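Local coordinates for EGF family domain-containing protein (Toxoplasma gondii, PDB 4Z80) that binds a segment of the rhoptry neck protein RON2L1 as an AMA1-family surface antigen, an AMA-RON2 pairing linked to the moving junction of host-cell invasion, at the interface of chains A and B. Sequence-based numbering; all coordinates share one arbitrary frame. Chains: chain A, EGF family domain-containing protein; chain B, Cytoadherence-linked asexual protein.

Contact 1: the interface of chains A and B. Residues chain A 71, 171, 267-269; chain B 7-10, 12.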
# COMPACT_ATOMS: atom_id res chain seq x y z
N TYR A 71 -18.55 5.60 8.83
CA TYR A 71 -19.11 4.55 7.98
C TYR A 71 -18.47 3.18 8.15
O TYR A 71 -19.15 2.19 8.37
CB TYR A 71 -18.97 4.93 6.50
CG TYR A 71 -19.69 6.20 6.10
CD1 TYR A 71 -21.07 6.23 5.97
CD2 TYR A 71 -18.98 7.36 5.81
CE1 TYR A 71 -21.72 7.39 5.59
CE2 TYR A 71 -19.62 8.51 5.42
CZ TYR A 71 -21.00 8.52 5.31
OH TYR A 71 -21.64 9.68 4.92
N ASP A 171 -18.89 14.73 4.01
CA ASP A 171 -18.04 13.56 4.23
C ASP A 171 -16.57 13.93 4.37
O ASP A 171 -15.92 13.49 5.32
CB ASP A 171 -18.20 12.54 3.09
CG ASP A 171 -19.41 11.63 3.27
OD1 ASP A 171 -20.02 11.64 4.36
OD2 ASP A 171 -19.73 10.89 2.32
N PRO A 267 -18.05 4.60 -3.31
CA PRO A 267 -19.38 4.47 -2.73
C PRO A 267 -19.42 3.47 -1.58
O PRO A 267 -18.76 2.43 -1.65
CB PRO A 267 -20.22 3.98 -3.90
CG PRO A 267 -19.27 3.17 -4.70
CD PRO A 267 -17.93 3.84 -4.57
N TYR A 268 -20.19 3.79 -0.55
CA TYR A 268 -20.52 2.82 0.49
C TYR A 268 -22.01 2.84 0.80
O TYR A 268 -22.59 3.90 1.04
CB TYR A 268 -19.74 3.08 1.79
CG TYR A 268 -20.28 2.21 2.90
CD1 TYR A 268 -20.07 0.83 2.88
CD2 TYR A 268 -21.04 2.74 3.93
CE1 TYR A 268 -20.58 0.02 3.86
CE2 TYR A 268 -21.56 1.93 4.92
CZ TYR A 268 -21.32 0.57 4.88
OH TYR A 268 -21.83 -0.25 5.86
N LYS A 269 -22.60 1.66 0.78
CA LYS A 269 -23.98 1.46 1.22
C LYS A 269 -24.01 0.26 2.15
O LYS A 269 -23.31 -0.73 1.92
CB LYS A 269 -24.90 1.25 0.02
CG LYS A 269 -26.36 1.05 0.36
CD LYS A 269 -27.16 1.08 -0.92
CE LYS A 269 -28.65 0.94 -0.67
NZ LYS A 269 -29.42 1.20 -1.92
N VAL B 7 -28.19 3.53 5.57
CA VAL B 7 -26.89 4.18 5.72
C VAL B 7 -26.10 4.05 4.42
O VAL B 7 -25.88 2.95 3.91
CB VAL B 7 -26.07 3.59 6.88
CG1 VAL B 7 -24.70 4.25 6.96
CG2 VAL B 7 -26.82 3.79 8.20
N GLN B 8 -25.67 5.19 3.90
CA GLN B 8 -24.79 5.22 2.74
C GLN B 8 -24.03 6.53 2.77
O GLN B 8 -24.51 7.51 3.35
CB GLN B 8 -25.58 5.08 1.44
CG GLN B 8 -26.48 6.26 1.14
CD GLN B 8 -27.47 5.98 0.02
OE1 GLN B 8 -28.67 6.23 0.18
NE2 GLN B 8 -26.98 5.48 -1.11
N ASN B 9 -22.85 6.55 2.17
CA ASN B 9 -22.09 7.79 2.13
C ASN B 9 -22.55 8.64 0.95
O ASN B 9 -23.42 8.24 0.19
CB ASN B 9 -20.58 7.53 2.08
CG ASN B 9 -20.10 6.84 0.80
OD1 ASN B 9 -20.86 6.61 -0.14
ND2 ASN B 9 -18.81 6.50 0.78
N GLN B 10 -21.97 9.82 0.84
CA GLN B 10 -22.45 10.79 -0.14
C GLN B 10 -22.16 10.34 -1.57
O GLN B 10 -22.95 10.61 -2.47
CB GLN B 10 -21.84 12.16 0.12
CG GLN B 10 -22.35 12.80 1.39
CD GLN B 10 -23.83 13.14 1.33
OE1 GLN B 10 -24.36 13.49 0.28
NE2 GLN B 10 -24.50 13.02 2.47
N SER B 12 -22.19 7.31 -2.66
CA SER B 12 -23.21 6.30 -2.95
C SER B 12 -24.54 6.96 -3.31
O SER B 12 -25.22 6.54 -4.25
CB SER B 12 -23.39 5.36 -1.75
OG SER B 12 -24.56 4.58 -1.87
O HOH W 1 -24.41 10.26 4.87
O HOH W 2 -22.90 12.79 5.12

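Contact 2: the interface of chains A and B. Residues chain A 157-158, 163-164, 167, 265; chain B 11-12, 14-15, 22.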
# COMPACT_ATOMS: atom_id res chain seq x y z
N TYR A 157 -14.71 6.44 -10.07
CA TYR A 157 -16.14 6.31 -9.81
C TYR A 157 -16.78 7.69 -9.97
O TYR A 157 -16.29 8.67 -9.40
CB TYR A 157 -16.40 5.73 -8.41
CG TYR A 157 -17.85 5.72 -8.02
CD1 TYR A 157 -18.76 4.90 -8.69
CD2 TYR A 157 -18.32 6.53 -7.00
CE1 TYR A 157 -20.10 4.90 -8.34
CE2 TYR A 157 -19.65 6.53 -6.65
CZ TYR A 157 -20.54 5.73 -7.32
OH TYR A 157 -21.87 5.75 -6.95
N LEU A 158 -17.85 7.76 -10.76
CA LEU A 158 -18.49 9.01 -11.19
C LEU A 158 -17.50 9.83 -12.03
O LEU A 158 -16.36 9.42 -12.23
CB LEU A 158 -19.00 9.83 -9.99
CG LEU A 158 -19.93 9.05 -9.05
CD1 LEU A 158 -20.34 9.90 -7.86
CD2 LEU A 158 -21.15 8.53 -9.79
N TYR A 163 -17.83 14.42 -6.36
CA TYR A 163 -18.76 14.61 -7.48
C TYR A 163 -19.73 15.77 -7.22
O TYR A 163 -20.11 16.48 -8.15
CB TYR A 163 -19.54 13.34 -7.78
CG TYR A 163 -20.61 13.57 -8.83
CD1 TYR A 163 -20.28 13.64 -10.18
CD2 TYR A 163 -21.94 13.78 -8.47
CE1 TYR A 163 -21.24 13.88 -11.14
CE2 TYR A 163 -22.91 14.02 -9.43
CZ TYR A 163 -22.56 14.07 -10.76
OH TYR A 163 -23.53 14.32 -11.70
N ASN A 164 -20.16 15.94 -5.97
CA ASN A 164 -21.00 17.08 -5.61
C ASN A 164 -20.52 17.71 -4.31
O ASN A 164 -19.66 17.16 -3.63
CB ASN A 164 -22.48 16.67 -5.52
CG ASN A 164 -22.77 15.71 -4.38
OD1 ASN A 164 -22.28 15.89 -3.26
ND2 ASN A 164 -23.59 14.71 -4.65
N VAL A 167 -20.61 15.63 -0.97
CA VAL A 167 -19.49 14.71 -0.76
C VAL A 167 -18.39 15.48 -0.03
O VAL A 167 -17.86 15.02 0.99
CB VAL A 167 -18.95 14.13 -2.09
CG1 VAL A 167 -17.67 13.32 -1.87
CG2 VAL A 167 -19.99 13.28 -2.79
N CYS A 265 -14.27 9.16 -2.21
CA CYS A 265 -14.56 9.06 -3.64
C CYS A 265 -15.26 7.75 -3.98
O CYS A 265 -15.84 7.63 -5.06
CB CYS A 265 -13.28 9.16 -4.45
SG CYS A 265 -12.29 10.65 -4.15
N SER B 11 -21.05 9.65 -1.80
CA SER B 11 -20.74 9.21 -3.15
C SER B 11 -21.69 8.11 -3.61
O SER B 11 -21.99 7.98 -4.80
CB SER B 11 -19.29 8.76 -3.25
OG SER B 11 -18.43 9.89 -3.28
N SER B 12 -22.19 7.31 -2.66
CA SER B 12 -23.21 6.30 -2.95
C SER B 12 -24.54 6.96 -3.31
O SER B 12 -25.22 6.54 -4.25
CB SER B 12 -23.39 5.36 -1.75
OG SER B 12 -24.56 4.58 -1.87
N ALA B 14 -24.88 9.93 -4.48
CA ALA B 14 -24.70 10.91 -5.57
C ALA B 14 -25.46 10.58 -6.87
O ALA B 14 -26.14 11.44 -7.41
CB ALA B 14 -23.21 11.09 -5.88
N PRO B 15 -25.36 9.34 -7.38
CA PRO B 15 -26.07 9.06 -8.64
C PRO B 15 -27.58 9.25 -8.56
O PRO B 15 -28.22 9.49 -9.57
CB PRO B 15 -25.73 7.59 -8.94
CG PRO B 15 -25.05 7.07 -7.72
CD PRO B 15 -24.49 8.22 -6.98
N PRO B 22 -26.29 7.33 -14.58
CA PRO B 22 -25.77 6.93 -13.27
C PRO B 22 -24.35 7.39 -12.94
O PRO B 22 -23.92 7.18 -11.80
CB PRO B 22 -25.82 5.40 -13.35
CG PRO B 22 -25.54 5.12 -14.78
CD PRO B 22 -26.20 6.23 -15.56
O HOH W 3 -17.50 11.74 -5.33
O HOH W 4 -25.17 13.99 -6.92

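Contact 1: the interface of chains A and B
B:Gln8 and A:Lys269 pair as an antiparallel beta bridge, and next to it the backbone N of B:Asn9 donates to A:Tyr268 O at 2.9 Å. The peptide thus enters the AMA receptor groove as a short extended stretch before turning into helix 10-17. The side chain of B:Asn9 is central to the contact, meeting both A:Tyr71 and A:Tyr268. Its CG lies between the backbone N and the carbonyl carbon (chi1 66°), which turns the amide toward A:Tyr268 and the start of the helix. There OD1 accepts two N-H groups from opposite faces of the amide: A:Tyr268 N at 2.9 Å, well above the carbonyl plane, and B:Ser12 N, nearer the plane. The asparagine therefore caps the helix N-terminus while gripping the receptor backbone. Its CB sits over one face of the A:Tyr71 ring, toward the phenol rim and 3.4 Å from CZ; ring and amide planes stand 81° apart. Beside this phenol, A:Asp171 uses both carboxylate oxygens. OD1 takes the A:Tyr71 hydroxyl on its syn lone pair at 2.6 Å, fixing the phenol, while OD2 accepts the first helical N-H, B:Gln10 N, at 2.9 Å. This carboxylate at the helix start would be expected to suit the helix dipole. Water 1 joins the A:Tyr71 hydroxyl to B:Gln8 O, and B:Gln8 reaches back within the peptide, its NE2 donating to B:Ser12 OG at 2.7 Å.

Contact 2: the interface of chains A and B
B:Ala14, B:Ser11 and A:Leu158 bury the most surface where one side of peptide helix 10-17 lies against the AMA-family receptor groove. The methyl CB of B:Ala14 points into chain A and meets A:Leu158 CD1 at 3.7 Å, with CD2 on the rim of the A:Tyr163 ring, the methyl sitting off the ring plane, and the amide ND2 of A:Asn164 also around it. A:Leu158 has CG anti to its carbonyl carbon (chi1 -54°), which brings the two methyls between the helix and the segment that follows it: CD1 touches B:Ala14, while CD2 points toward the carbonyl oxygen of B:Pro22, which follows a cis peptide bond. The same leucine lays its CG over one face of the A:Tyr157 ring, which may steady the phenol from within chain A. At its tip, A:Tyr157 OH donates to B:Ser11 O at 3.1 Å, tilted 34° from the carbonyl plane, and also rests on CG of B:Pro15, whose ring crosses the tyrosine side chain at about a right angle. On B:Ser11 the OG lies beside the backbone N (chi1 -76°), directed at the two methyls of A:Val167, each 3.8 Å away. Water 3 meets this hydroxyl at 2.9 Å and bridges it to A:Tyr163 N. A second bridge runs from A:Asn164 ND2 through water 4 to B:Ala14 O, while OD1 of the same amide accepts A:Val167 N at 2.9 Å, the donor nearly in line with the C=O bond, and so fixes the rotation of the amide.

Contact 1 and contact 2 are neighbouring stretches of one groove, their C-alpha centres about 9 Å apart. They share B:Ser12 and draw on the same peptide helix, 10-17: contact 1 takes the extended lead-in and the helix start, contact 2 the following turn and the segment beyond. Receptor helix 165-172 also serves both, with A:Asp171 in contact 1 and A:Val167 in contact 2. Backbone pairing and polar capping in the first give way to methyl packing and water bridges in the second, a combination that would set both the register and the rotation of the RON2L1 helix on AMA4.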